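PDB 6LCJ: alpha-galactosidase, which probably releases terminal alpha-linked galactose from galactosides and galacto-oligosaccharides by hydrolysis, as a hexameric glycoside hydrolase of family GH36. Local coordinates for residues E[43-48]-E[94-99]; E[107-112]-E[130-135]; E[154-159]-E[349-354]; E[167-172]-E[434-439]. All coordinates share one frame; numbering follows the deposited sequence.

Interaction 1 of 4, residues E[43-48]-E[94-99]; sequences KGFFRH and GALRGP
Phe45 and Leu96 form a non-hydrogen-bonded pair in this antiparallel contact, their CA atoms 4.7 Å apart, where the short strands 44-48 and 94-97 run at 160° to each other. The packing is tightest round Ala95 O. Phe46 N donates to Ala95 O in the carbonyl plane over 2.7 Å, nearly straight at 168°, and Phe45 CA adds a CA-H...O contact to the same oxygen at 3.2 Å. Phe45 CG, anti to its own backbone N, lays the ring along the Gly94-Ala95 backbone, so that CD1 stands 3.4 Å from Ala95 O and CE1 lies 4.0 Å from Gly94 CA; a beta carbon on Gly94 would crowd CE1. On the other face Phe46 CB meets Ala95 CB at 3.8 Å, both buried. Toward the loop end the grip slackens: Arg97 N reaches Gly44 O through a bond bent to 138°. Beyond it, exposed Lys43 holds on by a longer though straight backbone bond from its N to Arg97 O, while its chain, bent at chi2 and chi4, crosses the poorly ordered Pro99. The Arg97 guanidinium leads away to a salt bridge with Glu140 and a cation-pi contact with Trp58. Strand 44-48 lies between strands 56-59 and 93-97 of an antiparallel sheet; Phe45 and Leu96 touch Leu122 of strand 122-126 in the second sheet, and Phe46 packs edge-to-face with Phe144 of helix 140-149.

Interaction 2 of 4, residues E[107-112]-E[130-135]; sequences GALDLG and GGAWFL
Ala132 O is gripped by two hydrogen bonds, one from Leu109 N and one from the hydroxyl of Tyr126. Leu109 N lies 3.1 Å from Ala132 O in an almost straight bond of 176°, yet the donor stands 50° above the carbonyl plane, off the lone-pair directions. Next to it, Asp110 OD2 accepts from Ala132 N at 3.0 Å, met nearly along its C-O axis, and lies 3.3 Å from Gly131 CA; a beta carbon on Gly131 would collide with that oxygen. Further along, Gly107 and Phe134 form a hydrogen-bonded antiparallel pair, with Phe134 N to Gly107 O at 2.7 Å. Trp133 spreads the CE3-CZ3 side of its indole beside Ala108, CZ3 3.9 Å from Ala108 CB, while its NE1 bonds to Gly31 O. Leu109 leans over the other strand, CD2 4.2 Å from Phe134 CB. An alanine here gives up the branched end that meets Phe134, Tyr147 and Leu150, and would probably loosen this end of the contact against helix 140-149. Strands 102-108 and 132-137 are neighbours in one sheet, yet the chain between them passes through strands 113-117 and 122-126 of the other, a crossing of sheets typical of a beta-sandwich.

Interaction 3 of 4, residues E[154-159]-E[349-354]; sequences RLSGRP and LADGLR
Asp351 OD1 is the focus of the contact, accepting from two donors of the 154-159 loop. Arg154 NE forms a salt bridge with Asp351 OD1 at 2.8 Å and 167°; the oxygen lies close to the guanidinium plane, but the arginine meets it 39° out of the carboxylate plane. Ser156 OG donates to the same Asp351 OD1 at 2.6 Å, again from above the carboxylate plane, by 29°. Arg154 gets there with CG anti to its backbone N and the chain extended from CG to NE, lying alongside Asp351 and pointing the same way, with CD 3.6 Å from Leu349 O. A methionine here removes the NE donor, and the loop would probably be held to Asp351 chiefly by Ser156. Ser156 sits at the centre of an inverse gamma turn, a bend that probably helps to turn its hydroxyl toward Asp351. The second shell fixes the other carboxylate oxygen: OD2 takes a salt bridge from Arg328 and a hydrogen bond from Leu336 N. Arg328 also binds Leu349 O and brings a like charge near Arg154, so the shared aspartate probably offsets both. Both segments lead into strands of the parallel barrel, 161-164 and 352-354, and therefore meet at the amino-terminal ends of its strands; strand 352-354 lies between 335-338 and 398-400, where His398 bonds to Gly157 O.

Interaction 4 of 4, residues E[167-172]-E[434-439]; sequences YSFYTR and SDPPSW
Two serine torsions set this contact: Ser168 OG stands in the crowded position between its backbone N and carbonyl carbon (chi1 43°), and Ser434 OG lies anti to its carbonyl carbon, beside the backbone N. They meet where the (beta/alpha)8 barrel closes, since strand 161-164 leads into the short helix 166-169 and its neighbour, the last barrel strand 431-433, leads into the loop 434-439. Ser168 OG donates in the carbonyl plane to Ser434 O over 2.6 Å. In return Ser434 OG accepts from Tyr167 N at 3.0 Å, through a bond bent to 146°, and lies in plane at the edge of the Tyr167 ring; the same hydroxyl also bonds to Cys164 O, so two partners hold its rotation. Ser168 CB then rests 3.6 Å from Pro436 CD, and Ser168 O lies 3.5 Å from Trp439 CH2. After Phe169 the helix ends: Tyr170 takes a positive phi, and a type II' turn runs from Phe169 to Arg172. The Phe169 side chain reaches back across the contact, tip to tip with Pro436, its CZ 3.8 Å from Pro436 CG. It crosses Trp439 obliquely, with ring planes at 63° and the centroid of the Phe169 ring 5.5 Å from that of the Trp439 six-membered ring. Leu177 of helix 175-185 also packs on Phe169, while Phe410 meets the indole. Within the loop, Trp439 N bonds back to Pro436 O, and Pro436 CG sits 3.4 Å above the Trp439 plane, over the centre of the ring.

Interactions 1 and 2 belong to one antiparallel sheet of the amino-terminal beta-sandwich, their centres 18 Å apart, and are joined through the adjacent strands 93-97 and 102-108. Interactions 3 and 4 belong to the parallel barrel; their centres are 25 Å apart, their segments alternate along the chain, and they touch where Arg354 packs against Tyr167. Interaction 1 closes before interaction 2 opens, and both precede the barrel pair. The sandwich contacts lie early in the sequence, between segments 46 and 18 residues apart, whereas interaction 3 ties the approach to the first barrel strand to that of the sixth, and interaction 4 joins what follows the first and last strands. Interactions 2 and 4, with centres 42 Å apart, lie on opposite sides of the chain's centre.

Interaction 1 of 4, residues E[43-48]-E[94-99]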
# COMPACT_ATOMS: atom_id res chain seq x y z
N LYS E 43 -28.65 -22.38 -10.38
CA LYS E 43 -29.09 -21.08 -9.85
C LYS E 43 -28.91 -20.94 -8.34
O LYS E 43 -28.92 -19.82 -7.84
CB LYS E 43 -30.55 -20.83 -10.21
CG LYS E 43 -30.89 -21.03 -11.68
CD LYS E 43 -30.37 -19.87 -12.55
CE LYS E 43 -30.42 -20.22 -14.04
NZ LYS E 43 -31.77 -20.72 -14.47
N GLY E 44 -28.75 -22.04 -7.62
CA GLY E 44 -28.49 -21.95 -6.19
C GLY E 44 -27.49 -22.99 -5.74
O GLY E 44 -27.39 -24.08 -6.29
N PHE E 45 -26.72 -22.61 -4.72
CA PHE E 45 -25.82 -23.52 -4.01
C PHE E 45 -26.31 -23.65 -2.58
O PHE E 45 -26.59 -22.64 -1.92
CB PHE E 45 -24.37 -23.01 -4.06
CG PHE E 45 -23.42 -23.73 -3.08
CD1 PHE E 45 -23.23 -25.10 -3.15
CD2 PHE E 45 -22.70 -23.01 -2.13
CE1 PHE E 45 -22.35 -25.75 -2.27
CE2 PHE E 45 -21.81 -23.65 -1.26
CZ PHE E 45 -21.64 -25.02 -1.33
N PHE E 46 -26.42 -24.88 -2.09
CA PHE E 46 -26.78 -25.09 -0.69
C PHE E 46 -25.52 -24.94 0.17
O PHE E 46 -24.60 -25.78 0.11
CB PHE E 46 -27.43 -26.44 -0.47
CG PHE E 46 -27.76 -26.69 0.98
CD1 PHE E 46 -28.69 -25.90 1.62
CD2 PHE E 46 -27.11 -27.69 1.70
CE1 PHE E 46 -28.99 -26.12 2.97
CE2 PHE E 46 -27.42 -27.91 3.03
CZ PHE E 46 -28.36 -27.12 3.66
N ARG E 47 -25.50 -23.89 0.97
CA ARG E 47 -24.34 -23.54 1.77
C ARG E 47 -24.61 -24.04 3.18
O ARG E 47 -25.36 -23.41 3.93
CB ARG E 47 -24.11 -22.03 1.71
CG ARG E 47 -22.77 -21.58 2.24
CD ARG E 47 -22.83 -21.25 3.72
NE ARG E 47 -21.52 -20.82 4.20
CZ ARG E 47 -21.21 -20.65 5.47
NH1 ARG E 47 -22.12 -20.88 6.41
NH2 ARG E 47 -19.99 -20.24 5.82
N HIS E 48 -24.02 -25.18 3.54
CA HIS E 48 -24.19 -25.74 4.88
C HIS E 48 -23.05 -25.31 5.81
O HIS E 48 -21.90 -25.74 5.65
CB HIS E 48 -24.27 -27.26 4.84
CG HIS E 48 -24.63 -27.83 6.17
ND1 HIS E 48 -23.77 -28.59 6.92
CD2 HIS E 48 -25.74 -27.64 6.93
CE1 HIS E 48 -24.34 -28.89 8.07
NE2 HIS E 48 -25.54 -28.33 8.10
N GLY E 94 -23.17 -30.35 0.25
CA GLY E 94 -23.55 -29.23 -0.59
C GLY E 94 -24.55 -29.70 -1.62
O GLY E 94 -24.79 -30.90 -1.79
N ALA E 95 -25.15 -28.72 -2.29
CA ALA E 95 -26.11 -29.07 -3.33
C ALA E 95 -26.23 -27.92 -4.31
O ALA E 95 -26.06 -26.75 -3.95
CB ALA E 95 -27.48 -29.44 -2.75
N LEU E 96 -26.52 -28.27 -5.55
CA LEU E 96 -26.81 -27.32 -6.61
C LEU E 96 -28.25 -27.48 -7.04
O LEU E 96 -28.81 -28.59 -7.02
CB LEU E 96 -25.86 -27.52 -7.81
CG LEU E 96 -24.38 -27.16 -7.56
CD1 LEU E 96 -23.51 -27.50 -8.75
CD2 LEU E 96 -24.24 -25.68 -7.20
N ARG E 97 -28.87 -26.38 -7.43
CA ARG E 97 -30.29 -26.33 -7.70
C ARG E 97 -30.55 -26.12 -9.19
O ARG E 97 -30.14 -25.11 -9.76
CB ARG E 97 -30.94 -25.20 -6.90
CG ARG E 97 -32.43 -25.32 -6.82
CD ARG E 97 -32.99 -24.12 -6.11
NE ARG E 97 -33.50 -24.51 -4.80
CZ ARG E 97 -33.56 -23.69 -3.76
NH1 ARG E 97 -33.14 -22.43 -3.89
NH2 ARG E 97 -34.05 -24.13 -2.61
N GLY E 98 -31.25 -27.08 -9.80
CA GLY E 98 -31.70 -26.93 -11.16
C GLY E 98 -32.88 -25.98 -11.23
O GLY E 98 -33.63 -25.83 -10.26
N PRO E 99 -33.04 -25.30 -12.38
CA PRO E 99 -34.22 -24.43 -12.58
C PRO E 99 -35.56 -25.05 -12.17
O PRO E 99 -36.50 -24.30 -11.85
CB PRO E 99 -34.18 -24.16 -14.09
CG PRO E 99 -32.71 -24.18 -14.42
CD PRO E 99 -32.04 -25.13 -13.45

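Interaction 2 of 4, residues E[107-112]-E[130-135]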
# COMPACT_ATOMS: atom_id res chain seq x y z
N GLY E 107 -22.83 -35.24 -0.45
CA GLY E 107 -22.66 -35.22 0.99
C GLY E 107 -21.67 -36.24 1.54
O GLY E 107 -21.70 -37.41 1.18
N ALA E 108 -20.80 -35.80 2.44
CA ALA E 108 -19.83 -36.70 3.04
C ALA E 108 -20.50 -37.72 3.96
O ALA E 108 -21.43 -37.40 4.70
CB ALA E 108 -18.80 -35.91 3.83
N LEU E 109 -20.00 -38.95 3.91
CA LEU E 109 -20.42 -40.00 4.82
C LEU E 109 -19.43 -40.22 5.96
O LEU E 109 -19.70 -41.05 6.83
CB LEU E 109 -20.65 -41.31 4.05
CG LEU E 109 -21.80 -41.22 3.05
CD1 LEU E 109 -22.03 -42.54 2.35
CD2 LEU E 109 -23.07 -40.75 3.73
N ASP E 110 -18.30 -39.51 5.97
CA ASP E 110 -17.29 -39.55 7.02
C ASP E 110 -17.00 -38.13 7.52
O ASP E 110 -17.49 -37.14 6.98
CB ASP E 110 -15.99 -40.21 6.54
CG ASP E 110 -16.19 -41.66 6.11
OD1 ASP E 110 -16.57 -42.49 6.97
OD2 ASP E 110 -15.94 -41.97 4.93
N LEU E 111 -16.12 -38.06 8.51
CA LEU E 111 -15.73 -36.81 9.16
C LEU E 111 -14.78 -35.98 8.31
O LEU E 111 -13.98 -36.50 7.54
CB LEU E 111 -15.01 -37.10 10.48
CG LEU E 111 -15.75 -37.83 11.59
CD1 LEU E 111 -14.76 -38.48 12.55
CD2 LEU E 111 -16.66 -36.85 12.32
N GLY E 112 -14.84 -34.66 8.51
CA GLY E 112 -13.77 -33.79 8.08
C GLY E 112 -13.83 -33.33 6.64
O GLY E 112 -12.78 -33.03 6.06
N GLY E 130 -9.19 -39.60 3.37
CA GLY E 130 -10.30 -39.69 2.43
C GLY E 130 -11.58 -40.27 2.99
O GLY E 130 -11.73 -40.42 4.21
N GLY E 131 -12.53 -40.59 2.13
CA GLY E 131 -13.78 -41.14 2.62
C GLY E 131 -14.79 -41.27 1.52
O GLY E 131 -14.50 -41.06 0.33
N ALA E 132 -16.00 -41.63 1.93
CA ALA E 132 -17.11 -41.90 1.03
C ALA E 132 -18.01 -40.68 0.92
O ALA E 132 -17.92 -39.72 1.70
CB ALA E 132 -17.92 -43.11 1.51
N TRP E 133 -18.92 -40.75 -0.06
CA TRP E 133 -19.80 -39.65 -0.40
C TRP E 133 -21.13 -40.21 -0.85
O TRP E 133 -21.19 -41.28 -1.47
CB TRP E 133 -19.25 -38.79 -1.55
CG TRP E 133 -17.94 -38.17 -1.28
CD1 TRP E 133 -16.71 -38.71 -1.52
CD2 TRP E 133 -17.70 -36.86 -0.74
NE1 TRP E 133 -15.73 -37.83 -1.15
CE2 TRP E 133 -16.31 -36.68 -0.67
CE3 TRP E 133 -18.53 -35.83 -0.30
CZ2 TRP E 133 -15.73 -35.51 -0.18
CZ3 TRP E 133 -17.95 -34.66 0.19
CH2 TRP E 133 -16.56 -34.52 0.25
N PHE E 134 -22.19 -39.48 -0.55
CA PHE E 134 -23.50 -39.76 -1.11
C PHE E 134 -23.73 -38.74 -2.21
O PHE E 134 -23.49 -37.55 -2.01
CB PHE E 134 -24.60 -39.67 -0.06
CG PHE E 134 -25.96 -39.98 -0.60
CD1 PHE E 134 -26.21 -41.21 -1.19
CD2 PHE E 134 -26.98 -39.06 -0.53
CE1 PHE E 134 -27.45 -41.52 -1.70
CE2 PHE E 134 -28.23 -39.34 -1.05
CZ PHE E 134 -28.46 -40.59 -1.64
N LEU E 135 -24.16 -39.21 -3.38
CA LEU E 135 -24.48 -38.32 -4.49
C LEU E 135 -25.86 -38.69 -5.01
O LEU E 135 -26.14 -39.86 -5.25
CB LEU E 135 -23.44 -38.41 -5.61
CG LEU E 135 -23.85 -37.82 -6.96
CD1 LEU E 135 -23.81 -36.31 -6.92
CD2 LEU E 135 -22.99 -38.37 -8.08

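Interaction 3 of 4, residues E[154-159]-E[349-354]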
# COMPACT_ATOMS: atom_id res chain seq x y z
N ARG E 154 -29.44 -41.31 16.40
CA ARG E 154 -29.65 -41.61 17.81
C ARG E 154 -30.96 -40.91 18.20
O ARG E 154 -30.96 -39.70 18.45
CB ARG E 154 -28.49 -41.14 18.67
CG ARG E 154 -28.81 -41.25 20.16
CD ARG E 154 -27.60 -40.99 21.01
NE ARG E 154 -27.87 -41.19 22.43
CZ ARG E 154 -27.45 -42.25 23.14
NH1 ARG E 154 -26.75 -43.21 22.56
NH2 ARG E 154 -27.74 -42.32 24.43
N LEU E 155 -32.04 -41.68 18.22
CA LEU E 155 -33.39 -41.18 18.50
C LEU E 155 -33.82 -41.70 19.87
O LEU E 155 -34.18 -42.88 20.01
CB LEU E 155 -34.34 -41.58 17.38
CG LEU E 155 -34.01 -40.91 16.04
CD1 LEU E 155 -35.02 -41.26 14.95
CD2 LEU E 155 -33.92 -39.40 16.22
N SER E 156 -33.74 -40.83 20.88
CA SER E 156 -33.91 -41.22 22.28
C SER E 156 -35.35 -40.95 22.72
O SER E 156 -35.64 -40.08 23.56
CB SER E 156 -32.92 -40.47 23.16
OG SER E 156 -31.59 -40.93 22.97
N GLY E 157 -36.26 -41.72 22.12
CA GLY E 157 -37.68 -41.49 22.35
C GLY E 157 -38.13 -40.15 21.79
O GLY E 157 -37.65 -39.69 20.75
N ARG E 158 -39.03 -39.55 22.46
CA ARG E 158 -39.59 -38.28 22.07
C ARG E 158 -38.87 -37.16 22.81
O ARG E 158 -38.41 -37.36 23.94
CB ARG E 158 -41.10 -38.25 22.35
CG ARG E 158 -41.66 -36.94 22.90
CD ARG E 158 -43.11 -37.06 23.41
NE ARG E 158 -43.21 -37.66 24.75
CZ ARG E 158 -42.84 -37.05 25.89
NH1 ARG E 158 -42.33 -35.82 25.86
NH2 ARG E 158 -42.97 -37.68 27.05
N PRO E 159 -38.70 -35.99 22.19
CA PRO E 159 -37.93 -34.91 22.84
C PRO E 159 -38.59 -34.48 24.13
O PRO E 159 -39.83 -34.45 24.23
CB PRO E 159 -37.96 -33.78 21.79
CG PRO E 159 -38.26 -34.48 20.50
CD PRO E 159 -39.12 -35.65 20.82
N LEU E 349 -24.15 -39.19 18.56
CA LEU E 349 -23.77 -38.95 19.94
C LEU E 349 -24.78 -38.07 20.67
O LEU E 349 -25.19 -38.38 21.79
CB LEU E 349 -22.38 -38.32 20.01
CG LEU E 349 -21.26 -39.15 19.39
CD1 LEU E 349 -19.99 -38.34 19.28
CD2 LEU E 349 -21.04 -40.46 20.18
N ALA E 350 -25.20 -36.96 20.05
CA ALA E 350 -26.18 -36.09 20.67
C ALA E 350 -27.56 -36.73 20.67
O ALA E 350 -27.94 -37.44 19.73
CB ALA E 350 -26.25 -34.74 19.94
N ASP E 351 -28.32 -36.48 21.74
CA ASP E 351 -29.75 -36.75 21.75
C ASP E 351 -30.53 -35.60 21.14
O ASP E 351 -31.46 -35.81 20.35
CB ASP E 351 -30.25 -37.00 23.18
CG ASP E 351 -29.47 -38.10 23.87
OD1 ASP E 351 -29.65 -39.26 23.48
OD2 ASP E 351 -28.67 -37.81 24.79
N GLY E 352 -30.16 -34.37 21.50
CA GLY E 352 -30.71 -33.18 20.89
C GLY E 352 -29.59 -32.32 20.35
O GLY E 352 -28.49 -32.26 20.93
N LEU E 353 -29.86 -31.66 19.22
CA LEU E 353 -28.86 -30.85 18.53
C LEU E 353 -29.47 -29.52 18.13
O LEU E 353 -30.48 -29.48 17.42
CB LEU E 353 -28.32 -31.60 17.31
CG LEU E 353 -27.29 -30.87 16.45
CD1 LEU E 353 -25.99 -30.77 17.18
CD2 LEU E 353 -27.07 -31.58 15.11
N ARG E 354 -28.86 -28.42 18.58
CA ARG E 354 -29.26 -27.10 18.11
C ARG E 354 -28.80 -26.92 16.67
O ARG E 354 -27.65 -27.24 16.34
CB ARG E 354 -28.67 -26.02 19.02
CG ARG E 354 -29.35 -25.93 20.39
CD ARG E 354 -30.48 -24.89 20.40
NE ARG E 354 -30.04 -23.70 19.70
CZ ARG E 354 -29.43 -22.67 20.27
NH1 ARG E 354 -29.21 -22.64 21.59
NH2 ARG E 354 -29.03 -21.65 19.52

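Interaction 4 of 4, residues E[167-172]-E[434-439]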
# COMPACT_ATOMS: atom_id res chain seq x y z
N TYR E 167 -33.17 -17.62 28.29
CA TYR E 167 -33.79 -16.57 27.49
C TYR E 167 -34.78 -15.72 28.27
O TYR E 167 -35.63 -15.07 27.66
CB TYR E 167 -34.46 -17.18 26.27
CG TYR E 167 -33.49 -17.85 25.37
CD1 TYR E 167 -32.75 -17.11 24.45
CD2 TYR E 167 -33.27 -19.22 25.45
CE1 TYR E 167 -31.85 -17.72 23.61
CE2 TYR E 167 -32.36 -19.84 24.62
CZ TYR E 167 -31.67 -19.08 23.70
OH TYR E 167 -30.79 -19.69 22.86
N SER E 168 -34.69 -15.70 29.58
CA SER E 168 -35.41 -14.71 30.36
C SER E 168 -34.46 -14.01 31.33
O SER E 168 -34.45 -12.78 31.42
CB SER E 168 -36.59 -15.35 31.09
OG SER E 168 -36.21 -16.59 31.67
N PHE E 169 -33.64 -14.78 32.05
CA PHE E 169 -32.76 -14.18 33.05
C PHE E 169 -31.31 -14.04 32.58
O PHE E 169 -30.56 -13.29 33.21
CB PHE E 169 -32.78 -15.00 34.34
CG PHE E 169 -34.15 -15.16 34.91
CD1 PHE E 169 -34.80 -14.08 35.48
CD2 PHE E 169 -34.78 -16.39 34.89
CE1 PHE E 169 -36.06 -14.22 36.03
CE2 PHE E 169 -36.05 -16.55 35.42
CZ PHE E 169 -36.70 -15.47 35.99
N TYR E 170 -30.91 -14.74 31.52
CA TYR E 170 -29.52 -14.76 31.04
C TYR E 170 -28.63 -15.14 32.22
O TYR E 170 -28.96 -16.10 32.93
CB TYR E 170 -29.22 -13.45 30.33
CG TYR E 170 -29.96 -13.38 29.01
CD1 TYR E 170 -29.40 -13.91 27.86
CD2 TYR E 170 -31.26 -12.88 28.94
CE1 TYR E 170 -30.08 -13.88 26.65
CE2 TYR E 170 -31.96 -12.86 27.73
CZ TYR E 170 -31.36 -13.37 26.58
OH TYR E 170 -32.00 -13.37 25.36
N THR E 171 -27.51 -14.43 32.46
CA THR E 171 -26.60 -14.83 33.53
C THR E 171 -27.05 -14.38 34.92
O THR E 171 -26.42 -14.77 35.90
CB THR E 171 -25.18 -14.28 33.29
OG1 THR E 171 -25.24 -12.87 33.05
CG2 THR E 171 -24.49 -14.96 32.10
N ARG E 172 -28.12 -13.58 35.03
CA ARG E 172 -28.62 -13.11 36.32
C ARG E 172 -29.49 -14.17 36.99
O ARG E 172 -30.67 -13.96 37.24
CB ARG E 172 -29.41 -11.82 36.16
CG ARG E 172 -28.92 -10.89 35.07
CD ARG E 172 -27.63 -10.23 35.48
NE ARG E 172 -27.85 -9.32 36.60
CZ ARG E 172 -28.16 -8.03 36.49
NH1 ARG E 172 -28.28 -7.47 35.29
NH2 ARG E 172 -28.36 -7.30 37.58
N SER E 434 -38.31 -20.29 27.91
CA SER E 434 -37.68 -19.61 29.03
C SER E 434 -38.63 -18.68 29.76
O SER E 434 -38.21 -18.04 30.73
CB SER E 434 -36.46 -18.81 28.54
OG SER E 434 -35.35 -19.65 28.29
N ASP E 435 -39.88 -18.60 29.34
CA ASP E 435 -40.85 -17.66 29.91
C ASP E 435 -41.12 -17.97 31.37
O ASP E 435 -41.73 -19.01 31.66
CB ASP E 435 -42.16 -17.70 29.12
CG ASP E 435 -42.03 -17.10 27.72
OD1 ASP E 435 -41.01 -16.44 27.43
OD2 ASP E 435 -42.96 -17.28 26.90
N PRO E 436 -40.71 -17.14 32.32
CA PRO E 436 -41.15 -17.32 33.70
C PRO E 436 -42.65 -17.13 33.79
O PRO E 436 -43.18 -16.10 33.35
CB PRO E 436 -40.41 -16.21 34.47
CG PRO E 436 -39.49 -15.58 33.48
CD PRO E 436 -40.02 -15.85 32.13
N PRO E 437 -43.39 -18.12 34.33
CA PRO E 437 -44.86 -18.01 34.35
C PRO E 437 -45.36 -16.70 34.93
O PRO E 437 -46.37 -16.16 34.45
CB PRO E 437 -45.29 -19.22 35.19
CG PRO E 437 -44.18 -20.20 35.02
CD PRO E 437 -42.92 -19.37 34.95
N SER E 438 -44.67 -16.14 35.91
CA SER E 438 -45.10 -14.85 36.45
C SER E 438 -44.93 -13.69 35.46
O SER E 438 -45.43 -12.60 35.73
CB SER E 438 -44.35 -14.56 37.74
OG SER E 438 -42.95 -14.50 37.53
N TRP E 439 -44.23 -13.88 34.34
CA TRP E 439 -44.16 -12.85 33.32
C TRP E 439 -45.26 -12.98 32.28
O TRP E 439 -45.39 -12.10 31.41
CB TRP E 439 -42.82 -12.90 32.59
CG TRP E 439 -41.63 -12.50 33.39
CD1 TRP E 439 -41.59 -12.27 34.73
CD2 TRP E 439 -40.29 -12.31 32.90
NE1 TRP E 439 -40.31 -11.94 35.10
CE2 TRP E 439 -39.50 -11.95 34.00
CE3 TRP E 439 -39.70 -12.40 31.65
CZ2 TRP E 439 -38.14 -11.68 33.88
CZ3 TRP E 439 -38.35 -12.13 31.53
CH2 TRP E 439 -37.58 -11.77 32.64